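Local coordinates for protein lactate racemase (Thermoanaerobacterium thermosaccharolyticum, PDB 2YJG) that interconverts the D- and L-isomers of lactate with a nickel pincer cofactor derived from nicotinic acid mononucleotide, at residues 294-300 against 358-363; 304-310 against 365-370; 328-333 against 383-388. All blocks are in the same frame, centred on the assembly; numbering follows the deposited sequence.

All three contacts lie in the C-terminal domain, among the helices that connect strands of its six-stranded parallel sheet. Interactions 1 and 2 follow one helix pair, 293-305 and 357-369, with centres about 13 Å apart, and touch where Met300 packs on Ile366. Interaction 3 joins helix 326-333 to helix 381-386; its centre is about 12 Å from that of interaction 1 and about 18 Å from that of interaction 2. The three first segments precede all three second segments along the chain, and the pairs cross. Phe328 meets Tyr294 and Leu367 meets Met387, so packing is continuous from the probable substrate residues of interaction 1 to helix 381-386.

Interaction 1: 294-300 against 358-363; sequences YQSVKGM and WEAQIL
Helix 293-305, whose Gln295 and Lys298 probably bind substrate, packs against helix 357-369 of the C-terminal domain through Tyr294 and Val297, which both meet Glu359. The axes of the two short segments approach to 9.7 Å and run at 39° to each other. Glu359 is a knob lodged among Tyr294, Gln295, Val297 and Lys298. Its CG lies over the centre of the Tyr294 ring, 3.3 Å from the centroid, in a CH-pi contact. A bend at chi2 (70°) then swings the carboxylate flat over the same face, its plane only 7° from that of the ring, and brings OE2 to 2.6 Å from the backbone O of Tyr294. At the far end of the ring, Tyr294 OH stands 3.3 Å from Trp358 NE1; the indole also meets the ring of His200, the probable nickel ligand of the cofactor. Farther along the two helices, toward their C-terminal ends, the contact turns apolar. Val297 CG1 reaches 3.6 Å to Ile362 CG2, while its other branch, CG2, faces Leu363 CB. One turn on, the extended Met300 chain sets SD 3.3 Å from Leu363 CD1, a close fit. On the active-site side, Lys298 NZ donates to Gln295 OE1 at 2.8 Å, in the carbonyl plane and on a lone pair, which ties the two putative substrate residues together. Two oxygens as close as Glu359 OE2 and Tyr294 O suggest that the acid keeps a proton, although Lys298 NZ, 5.6 Å from OE2, would tend to favour the charged form.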
loop_
_atom_site.group_PDB
_atom_site.type_symbol
_atom_site.label_atom_id
_atom_site.label_comp_id
_atom_site.label_asym_id
_atom_site.label_seq_id
_atom_site.Cartn_x
_atom_site.Cartn_y
_atom_site.Cartn_z
ATOM N N TYR A 294 -1.204 8.296 -30.736
ATOM C CA TYR A 294 -0.180 9.108 -30.076
ATOM C C TYR A 294 1.132 8.298 -29.958
ATOM O O TYR A 294 2.197 8.753 -30.359
ATOM C CB TYR A 294 -0.729 9.531 -28.717
ATOM C CG TYR A 294 0.125 10.519 -27.959
ATOM C CD1 TYR A 294 1.213 10.088 -27.238
ATOM C CD2 TYR A 294 -0.171 11.885 -27.946
ATOM C CE1 TYR A 294 2.025 10.984 -26.530
ATOM C CE2 TYR A 294 0.607 12.784 -27.204
ATOM C CZ TYR A 294 1.686 12.334 -26.512
ATOM O OH TYR A 294 2.458 13.222 -25.819
ATOM N N GLN A 295 1.054 7.101 -29.401
ATOM C CA GLN A 295 2.246 6.264 -29.210
ATOM C C GLN A 295 2.835 5.819 -30.534
ATOM O O GLN A 295 4.029 5.668 -30.670
ATOM C CB GLN A 295 1.930 5.021 -28.354
ATOM C CG GLN A 295 1.743 5.300 -26.886
ATOM C CD GLN A 295 2.876 5.992 -26.272
ATOM O OE1 GLN A 295 4.043 5.657 -26.505
ATOM N NE2 GLN A 295 2.557 6.996 -25.429
ATOM N N SER A 296 1.980 5.596 -31.510
ATOM C CA SER A 296 2.415 5.046 -32.825
ATOM C C SER A 296 3.281 5.979 -33.674
ATOM O O SER A 296 4.011 5.509 -34.564
ATOM C CB SER A 296 1.205 4.626 -33.642
ATOM O OG SER A 296 0.579 5.752 -34.285
ATOM N N VAL A 297 3.250 7.276 -33.369
ATOM C CA VAL A 297 4.226 8.203 -33.951
ATOM C C VAL A 297 5.665 7.728 -33.687
ATOM O O VAL A 297 6.527 7.985 -34.505
ATOM C CB VAL A 297 4.004 9.620 -33.435
ATOM C CG1 VAL A 297 4.992 10.689 -34.130
ATOM C CG2 VAL A 297 2.523 10.039 -33.641
ATOM N N LYS A 298 5.940 7.054 -32.578
ATOM C CA LYS A 298 7.301 6.517 -32.291
ATOM C C LYS A 298 7.832 5.540 -33.364
ATOM O O LYS A 298 8.920 5.778 -33.979
ATOM C CB LYS A 298 7.365 5.912 -30.923
ATOM C CG LYS A 298 7.038 6.945 -29.779
ATOM C CD LYS A 298 6.891 6.283 -28.466
ATOM C CE LYS A 298 6.691 7.285 -27.325
ATOM N NZ LYS A 298 6.650 6.594 -25.959
ATOM N N GLY A 299 7.031 4.527 -33.658
ATOM C CA GLY A 299 7.322 3.551 -34.750
ATOM C C GLY A 299 7.385 4.237 -36.106
ATOM O O GLY A 299 8.164 3.886 -36.987
ATOM N N MET A 300 6.528 5.238 -36.320
ATOM C CA MET A 300 6.580 5.947 -37.577
ATOM C C MET A 300 7.907 6.654 -37.845
ATOM O O MET A 300 8.327 6.778 -39.029
ATOM C CB MET A 300 5.479 7.014 -37.672
ATOM C CG MET A 300 4.042 6.496 -37.579
ATOM S SD MET A 300 2.871 7.848 -37.739
ATOM C CE MET A 300 1.383 6.978 -37.314
ATOM N N TRP A 358 4.117 18.312 -28.951
ATOM C CA TRP A 358 5.360 17.790 -29.490
ATOM C C TRP A 358 5.117 16.512 -30.347
ATOM O O TRP A 358 5.833 16.232 -31.306
ATOM C CB TRP A 358 6.340 17.552 -28.358
ATOM C CG TRP A 358 5.835 16.692 -27.248
ATOM C CD1 TRP A 358 5.932 15.351 -27.147
ATOM C CD2 TRP A 358 5.137 17.138 -26.086
ATOM N NE1 TRP A 358 5.337 14.905 -25.987
ATOM C CE2 TRP A 358 4.839 16.001 -25.318
ATOM C CE3 TRP A 358 4.713 18.378 -25.642
ATOM C CZ2 TRP A 358 4.140 16.074 -24.098
ATOM C CZ3 TRP A 358 4.095 18.466 -24.428
ATOM C CH2 TRP A 358 3.812 17.325 -23.652
ATOM N N GLU A 359 4.141 15.717 -29.915
ATOM C CA GLU A 359 3.774 14.455 -30.607
ATOM C C GLU A 359 3.156 14.832 -31.926
ATOM O O GLU A 359 3.396 14.178 -32.984
ATOM C CB GLU A 359 2.760 13.660 -29.763
ATOM C CG GLU A 359 2.757 12.141 -29.889
ATOM C CD GLU A 359 3.977 11.471 -29.300
ATOM O OE1 GLU A 359 4.830 12.199 -28.720
ATOM O OE2 GLU A 359 4.102 10.191 -29.375
ATOM N N ALA A 360 2.296 15.865 -31.938
ATOM C CA ALA A 360 1.749 16.363 -33.191
ATOM C C ALA A 360 2.824 16.951 -34.128
ATOM O O ALA A 360 2.757 16.796 -35.362
ATOM C CB ALA A 360 0.572 17.437 -32.990
ATOM N N GLN A 361 3.790 17.657 -33.541
ATOM C CA GLN A 361 4.828 18.288 -34.311
ATOM C C GLN A 361 5.627 17.202 -35.046
ATOM O O GLN A 361 5.917 17.287 -36.261
ATOM C CB GLN A 361 5.733 19.064 -33.353
ATOM C CG GLN A 361 6.786 19.887 -34.087
ATOM C CD GLN A 361 7.680 20.696 -33.165
ATOM O OE1 GLN A 361 7.384 20.865 -31.972
ATOM N NE2 GLN A 361 8.779 21.214 -33.723
ATOM N N ILE A 362 6.044 16.197 -34.295
ATOM C CA ILE A 362 6.752 15.070 -34.928
ATOM C C ILE A 362 5.979 14.364 -35.978
ATOM O O ILE A 362 6.554 14.087 -37.056
ATOM C CB ILE A 362 7.281 14.091 -33.865
ATOM C CG1 ILE A 362 8.248 14.877 -33.023
ATOM C CG2 ILE A 362 7.942 12.692 -34.554
ATOM C CD1 ILE A 362 8.658 14.235 -31.675
ATOM N N LEU A 363 4.688 14.062 -35.747
ATOM C CA LEU A 363 3.886 13.429 -36.808
ATOM C C LEU A 363 3.760 14.337 -38.023
ATOM O O LEU A 363 3.918 13.877 -39.165
ATOM C CB LEU A 363 2.514 13.027 -36.271
ATOM C CG LEU A 363 1.502 12.401 -37.217
ATOM C CD1 LEU A 363 2.127 11.055 -37.757
ATOM C CD2 LEU A 363 0.133 12.165 -36.524
#

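Interaction 2: 304-310 against 365-370; sequences EAACKDG and RILINH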
loop_
_atom_site.group_PDB
_atom_site.type_symbol
_atom_site.label_atom_id
_atom_site.label_comp_id
_atom_site.label_asym_id
_atom_site.label_seq_id
_atom_site.Cartn_x
_atom_site.Cartn_y
_atom_site.Cartn_z
ATOM N N GLU A 304 10.277 6.696 -40.954
ATOM C CA GLU A 304 10.728 7.895 -41.589
ATOM C C GLU A 304 12.206 7.788 -41.964
ATOM O O GLU A 304 12.579 8.160 -43.059
ATOM C CB GLU A 304 10.593 9.058 -40.596
ATOM C CG GLU A 304 10.984 10.451 -41.099
ATOM C CD GLU A 304 10.926 11.482 -39.947
ATOM O OE1 GLU A 304 11.082 11.083 -38.791
ATOM O OE2 GLU A 304 10.762 12.699 -40.196
ATOM N N ALA A 305 13.015 7.328 -41.023
ATOM C CA ALA A 305 14.429 7.184 -41.175
ATOM C C ALA A 305 14.835 6.136 -42.239
ATOM O O ALA A 305 15.907 6.272 -42.829
ATOM C CB ALA A 305 15.042 6.874 -39.842
ATOM N N ALA A 306 13.968 5.166 -42.521
ATOM C CA ALA A 306 14.224 4.146 -43.557
ATOM C C ALA A 306 13.512 4.360 -44.850
ATOM O O ALA A 306 13.551 3.459 -45.717
ATOM C CB ALA A 306 13.846 2.742 -43.028
ATOM N N CYS A 307 12.833 5.505 -44.998
ATOM C CA CYS A 307 12.015 5.779 -46.151
ATOM C C CYS A 307 12.640 6.928 -46.976
ATOM O O CYS A 307 13.191 7.886 -46.424
ATOM C CB CYS A 307 10.621 6.140 -45.667
ATOM S SG CYS A 307 9.345 6.058 -46.848
ATOM N N LYS A 308 12.612 6.789 -48.297
ATOM C CA LYS A 308 12.945 7.869 -49.195
ATOM C C LYS A 308 11.896 9.003 -49.100
ATOM O O LYS A 308 10.712 8.770 -48.846
ATOM C CB LYS A 308 12.981 7.337 -50.639
ATOM C CG LYS A 308 14.155 6.420 -50.966
ATOM C CD LYS A 308 14.117 6.127 -52.473
ATOM C CE LYS A 308 14.700 4.762 -52.816
ATOM N NZ LYS A 308 14.429 4.361 -54.265
ATOM N N ASP A 309 12.341 10.228 -49.340
ATOM C CA ASP A 309 11.462 11.382 -49.411
ATOM C C ASP A 309 10.368 11.111 -50.369
ATOM O O ASP A 309 10.586 10.624 -51.505
ATOM C CB ASP A 309 12.205 12.651 -49.865
ATOM C CG ASP A 309 13.484 12.928 -49.038
ATOM O OD1 ASP A 309 13.422 12.949 -47.772
ATOM O OD2 ASP A 309 14.575 13.104 -49.665
ATOM N N GLY A 310 9.150 11.355 -49.912
ATOM C CA GLY A 310 7.968 11.061 -50.683
ATOM C C GLY A 310 7.483 9.644 -50.697
ATOM O O GLY A 310 6.554 9.352 -51.403
ATOM N N ARG A 365 6.008 16.524 -39.041
ATOM C CA ARG A 365 7.326 16.433 -39.712
ATOM C C ARG A 365 7.297 15.221 -40.671
ATOM O O ARG A 365 7.658 15.327 -41.851
ATOM C CB ARG A 365 8.455 16.297 -38.689
ATOM C CG ARG A 365 9.784 16.184 -39.305
ATOM C CD ARG A 365 10.831 15.936 -38.301
ATOM N NE ARG A 365 10.834 14.516 -37.884
ATOM C CZ ARG A 365 11.133 14.072 -36.676
ATOM N NH1 ARG A 365 11.404 14.899 -35.657
ATOM N NH2 ARG A 365 11.071 12.775 -36.446
ATOM N N ILE A 366 6.794 14.073 -40.186
ATOM C CA ILE A 366 6.726 12.867 -41.036
ATOM C C ILE A 366 5.839 13.043 -42.230
ATOM O O ILE A 366 6.260 12.829 -43.318
ATOM C CB ILE A 366 6.301 11.643 -40.217
ATOM C CG1 ILE A 366 7.335 11.446 -39.160
ATOM C CG2 ILE A 366 6.231 10.330 -41.080
ATOM C CD1 ILE A 366 6.915 10.406 -38.113
ATOM N N LEU A 367 4.623 13.507 -42.020
ATOM C CA LEU A 367 3.629 13.589 -43.024
ATOM C C LEU A 367 3.871 14.677 -44.065
ATOM O O LEU A 367 3.184 14.721 -45.107
ATOM C CB LEU A 367 2.261 13.771 -42.338
ATOM C CG LEU A 367 1.729 12.721 -41.378
ATOM C CD1 LEU A 367 0.331 13.124 -40.795
ATOM C CD2 LEU A 367 1.611 11.405 -42.116
ATOM N N ILE A 368 4.775 15.612 -43.781
ATOM C CA ILE A 368 5.124 16.626 -44.770
ATOM C C ILE A 368 5.956 16.020 -45.873
ATOM O O ILE A 368 5.798 16.454 -46.994
ATOM C CB ILE A 368 5.899 17.824 -44.165
ATOM C CG1 ILE A 368 4.955 18.648 -43.271
ATOM C CG2 ILE A 368 6.471 18.752 -45.293
ATOM C CD1 ILE A 368 5.726 19.548 -42.360
ATOM N N ASN A 369 6.770 14.994 -45.558
ATOM C CA ASN A 369 7.694 14.339 -46.501
ATOM C C ASN A 369 7.278 12.904 -46.939
ATOM O O ASN A 369 7.966 12.310 -47.797
ATOM C CB ASN A 369 9.076 14.181 -45.862
ATOM C CG ASN A 369 9.876 15.429 -45.822
ATOM O OD1 ASN A 369 9.487 16.484 -46.322
ATOM N ND2 ASN A 369 11.043 15.330 -45.147
ATOM N N HIS A 370 6.253 12.344 -46.299
ATOM C CA HIS A 370 5.904 10.923 -46.491
ATOM C C HIS A 370 4.427 10.718 -46.345
ATOM O O HIS A 370 3.779 11.417 -45.560
ATOM C CB HIS A 370 6.588 10.038 -45.437
ATOM C CG HIS A 370 8.056 10.234 -45.359
ATOM N ND1 HIS A 370 8.645 11.100 -44.464
ATOM C CD2 HIS A 370 9.063 9.680 -46.075
ATOM C CE1 HIS A 370 9.959 11.085 -44.652
ATOM N NE2 HIS A 370 10.240 10.196 -45.594
HETATM O O HOH W 1 10.057 13.551 -42.437
#
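Glu304, near the end of helix 293-305, stretches across to Arg365 and forms the firm part of this contact. Arg365, bent at chi3 (78°), presents its guanidinium side-on: NH2 donates to Glu304 OE1 and NE to Glu304 OE2, each at 2.9 Å. Both carboxylate oxygens use their syn lone pairs, and the two flat groups are nearly coplanar, 14° apart, in a bidentate salt bridge. One water donates to Glu304 OE2 and to Arg365 O, a second link beside the salt bridge. Ile366 CG1 packs 3.7 Å from Glu304 CD, and the Glu304 CG methylene lies 3.8 Å from His370 CE1. The imidazole, buried between the segments, is anchored by its own helix end: ND1 donates to Ile366 O at 3.2 Å, while the ring edge at CD2 lies 3.4 Å from Lys308 O and near Cys307 SG. Ile366 O also accepts from Asn369 N.

Toward solvent the fit slackens. Asp309, Gly310 and Asn369 meet at an exposed margin where the side chains of Asp309 and Asn369 only approach each other, and a single backbone bond, Gly310 N to Asn369 O at 2.6 Å, joins the corner before strand 311-316 to the end of helix 357-369. Because Arg211 brings a second guanidinium close to Arg365, the carboxylate of Glu304 probably helps to offset the concentration of positive charge there.

Interaction 3: 328-333 against 383-388; sequences FYRWFK and YVKDMF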
loop_
_atom_site.group_PDB
_atom_site.type_symbol
_atom_site.label_atom_id
_atom_site.label_comp_id
_atom_site.label_asym_id
_atom_site.label_seq_id
_atom_site.Cartn_x
_atom_site.Cartn_y
_atom_site.Cartn_z
ATOM N N PHE A 328 -3.557 16.394 -29.304
ATOM C CA PHE A 328 -2.810 15.755 -30.400
ATOM C C PHE A 328 -3.686 15.646 -31.606
ATOM O O PHE A 328 -3.298 16.064 -32.676
ATOM C CB PHE A 328 -2.336 14.370 -29.905
ATOM C CG PHE A 328 -1.786 13.466 -30.997
ATOM C CD1 PHE A 328 -0.631 13.795 -31.687
ATOM C CD2 PHE A 328 -2.372 12.221 -31.234
ATOM C CE1 PHE A 328 -0.106 12.916 -32.654
ATOM C CE2 PHE A 328 -1.866 11.343 -32.178
ATOM C CZ PHE A 328 -0.740 11.684 -32.906
ATOM N N TYR A 329 -4.897 15.091 -31.432
ATOM C CA TYR A 329 -5.830 14.858 -32.528
ATOM C C TYR A 329 -6.313 16.168 -33.196
ATOM O O TYR A 329 -6.352 16.303 -34.435
ATOM C CB TYR A 329 -6.997 14.085 -31.960
ATOM C CG TYR A 329 -8.171 13.881 -32.853
ATOM C CD1 TYR A 329 -8.041 13.275 -34.097
ATOM C CD2 TYR A 329 -9.469 14.273 -32.434
ATOM C CE1 TYR A 329 -9.159 13.065 -34.914
ATOM C CE2 TYR A 329 -10.578 14.035 -33.237
ATOM C CZ TYR A 329 -10.425 13.413 -34.470
ATOM O OH TYR A 329 -11.534 13.206 -35.269
ATOM N N ARG A 330 -6.703 17.103 -32.354
ATOM C CA ARG A 330 -7.279 18.416 -32.719
ATOM C C ARG A 330 -6.300 19.272 -33.532
ATOM O O ARG A 330 -6.706 19.990 -34.385
ATOM C CB ARG A 330 -7.686 19.129 -31.425
ATOM C CG ARG A 330 -8.544 20.418 -31.469
ATOM C CD ARG A 330 -8.881 20.964 -29.976
ATOM N NE ARG A 330 -7.786 20.786 -28.968
ATOM C CZ ARG A 330 -7.920 20.850 -27.629
ATOM N NH1 ARG A 330 -9.110 21.120 -27.060
ATOM N NH2 ARG A 330 -6.848 20.633 -26.837
ATOM N N TRP A 331 -5.007 19.132 -33.321
ATOM C CA TRP A 331 -4.046 19.831 -34.161
ATOM C C TRP A 331 -4.300 19.526 -35.613
ATOM O O TRP A 331 -4.315 20.432 -36.377
ATOM C CB TRP A 331 -2.590 19.483 -33.799
ATOM C CG TRP A 331 -2.064 20.219 -32.621
ATOM C CD1 TRP A 331 -1.652 19.689 -31.442
ATOM C CD2 TRP A 331 -1.782 21.627 -32.545
ATOM N NE1 TRP A 331 -1.190 20.690 -30.622
ATOM C CE2 TRP A 331 -1.220 21.878 -31.301
ATOM C CE3 TRP A 331 -1.965 22.696 -33.437
ATOM C CZ2 TRP A 331 -0.918 23.185 -30.866
ATOM C CZ3 TRP A 331 -1.631 24.000 -33.008
ATOM C CH2 TRP A 331 -1.058 24.204 -31.794
ATOM N N PHE A 332 -4.567 18.250 -35.946
ATOM C CA PHE A 332 -4.796 17.816 -37.308
ATOM C C PHE A 332 -6.237 18.078 -37.735
ATOM O O PHE A 332 -6.501 18.569 -38.842
ATOM C CB PHE A 332 -4.464 16.351 -37.439
ATOM C CG PHE A 332 -3.005 16.094 -37.225
ATOM C CD1 PHE A 332 -2.511 15.926 -35.935
ATOM C CD2 PHE A 332 -2.141 16.147 -38.258
ATOM C CE1 PHE A 332 -1.188 15.753 -35.698
ATOM C CE2 PHE A 332 -0.751 15.991 -38.033
ATOM C CZ PHE A 332 -0.290 15.812 -36.779
ATOM N N LYS A 333 -7.143 17.811 -36.814
ATOM C CA LYS A 333 -8.577 17.923 -37.151
ATOM C C LYS A 333 -8.909 19.360 -37.530
ATOM O O LYS A 333 -9.715 19.577 -38.464
ATOM C CB LYS A 333 -9.422 17.474 -35.985
ATOM C CG LYS A 333 -10.904 17.637 -36.220
ATOM C CD LYS A 333 -11.572 16.411 -36.734
ATOM C CE LYS A 333 -13.123 16.606 -36.590
ATOM N NZ LYS A 333 -13.854 15.332 -36.755
ATOM N N TYR A 383 -10.427 8.612 -37.448
ATOM C CA TYR A 383 -9.341 9.395 -36.845
ATOM C C TYR A 383 -8.142 9.463 -37.796
ATOM O O TYR A 383 -7.492 10.510 -38.000
ATOM C CB TYR A 383 -8.847 8.793 -35.535
ATOM C CG TYR A 383 -9.826 8.740 -34.384
ATOM C CD1 TYR A 383 -10.748 9.745 -34.169
ATOM C CD2 TYR A 383 -9.774 7.686 -33.487
ATOM C CE1 TYR A 383 -11.600 9.694 -33.087
ATOM C CE2 TYR A 383 -10.612 7.617 -32.405
ATOM C CZ TYR A 383 -11.543 8.623 -32.218
ATOM O OH TYR A 383 -12.378 8.543 -31.132
ATOM N N VAL A 384 -7.792 8.308 -38.335
ATOM C CA VAL A 384 -6.628 8.215 -39.188
ATOM C C VAL A 384 -6.805 9.142 -40.410
ATOM O O VAL A 384 -5.862 9.888 -40.793
ATOM C CB VAL A 384 -6.404 6.742 -39.655
ATOM C CG1 VAL A 384 -5.339 6.705 -40.761
ATOM C CG2 VAL A 384 -6.049 5.846 -38.470
ATOM N N LYS A 385 -8.010 9.126 -41.007
ATOM C CA LYS A 385 -8.332 10.030 -42.133
ATOM C C LYS A 385 -8.263 11.519 -41.749
ATOM O O LYS A 385 -7.745 12.376 -42.495
ATOM C CB LYS A 385 -9.733 9.719 -42.678
ATOM C CG LYS A 385 -9.858 8.472 -43.477
ATOM C CD LYS A 385 -11.290 8.287 -43.993
ATOM C CE LYS A 385 -11.704 6.854 -44.173
ATOM N NZ LYS A 385 -13.189 6.675 -43.903
ATOM N N ASP A 386 -8.751 11.811 -40.560
ATOM C CA ASP A 386 -8.771 13.153 -40.023
ATOM C C ASP A 386 -7.343 13.652 -39.758
ATOM O O ASP A 386 -7.103 14.841 -39.712
ATOM C CB ASP A 386 -9.552 13.191 -38.704
ATOM C CG ASP A 386 -11.074 13.160 -38.887
ATOM O OD1 ASP A 386 -11.555 13.182 -40.008
ATOM O OD2 ASP A 386 -11.756 13.120 -37.856
ATOM N N MET A 387 -6.398 12.731 -39.574
ATOM C CA MET A 387 -4.998 13.054 -39.321
ATOM C C MET A 387 -4.114 12.922 -40.571
ATOM O O MET A 387 -2.912 12.723 -40.488
ATOM C CB MET A 387 -4.469 12.232 -38.136
ATOM C CG MET A 387 -5.244 12.532 -36.867
ATOM S SD MET A 387 -4.719 11.644 -35.393
ATOM C CE MET A 387 -3.318 12.646 -34.932
ATOM N N PHE A 388 -4.725 13.147 -41.723
ATOM C CA PHE A 388 -4.057 13.140 -43.000
ATOM C C PHE A 388 -3.267 11.862 -43.255
ATOM O O PHE A 388 -2.235 11.908 -43.898
ATOM C CB PHE A 388 -3.156 14.352 -43.126
ATOM C CG PHE A 388 -3.852 15.654 -42.769
ATOM C CD1 PHE A 388 -4.912 16.098 -43.507
ATOM C CD2 PHE A 388 -3.440 16.396 -41.692
ATOM C CE1 PHE A 388 -5.543 17.276 -43.196
ATOM C CE2 PHE A 388 -4.058 17.566 -41.377
ATOM C CZ PHE A 388 -5.127 17.998 -42.129
#
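Met387, just past the end of helix 381-386, threads its side chain between three aromatic residues of helix 326-333. Its CB lies 4.2 Å from Phe332 CB, and CG comes nearer to that same atom, at 3.9 Å. SD then passes the edge of the Tyr329 ring, 3.9 Å from CD1 and in the ring plane, a Met-aromatic contact. A turn at chi3 (81°) carries the methyl CE over one face of Phe328, 3.6 Å from the centroid and displaced toward the rim; the same methyl touches Phe332 CD1 at 3.5 Å. Helix 357-369 extends this apolar strip, with Leu363 packing on both Phe328 and Phe332.

At the outer margin, Asp386 OD2 accepts two bonds. Tyr329 OH donates at 2.6 Å to the anti lone pair, and Lys333 NZ, 3.2 Å away, comes from above the carboxylate plane as a salt bridge, so one oxygen holds both hydroxyl and ammonium. Tyr383 turns its edge to the face of Tyr329, planes at 73° in a T-shaped pair, and His323 stacks on Tyr329 as well. Phe388 places CD2 at the edge of the Phe332 ring. With positive phi (54°), it is the C-prime residue of a Schellman motif, in which Met389 N bonds to Val384 O and Phe388 N to Lys385 O, ending the helix before strand 390-392 at the border of the parallel sheet.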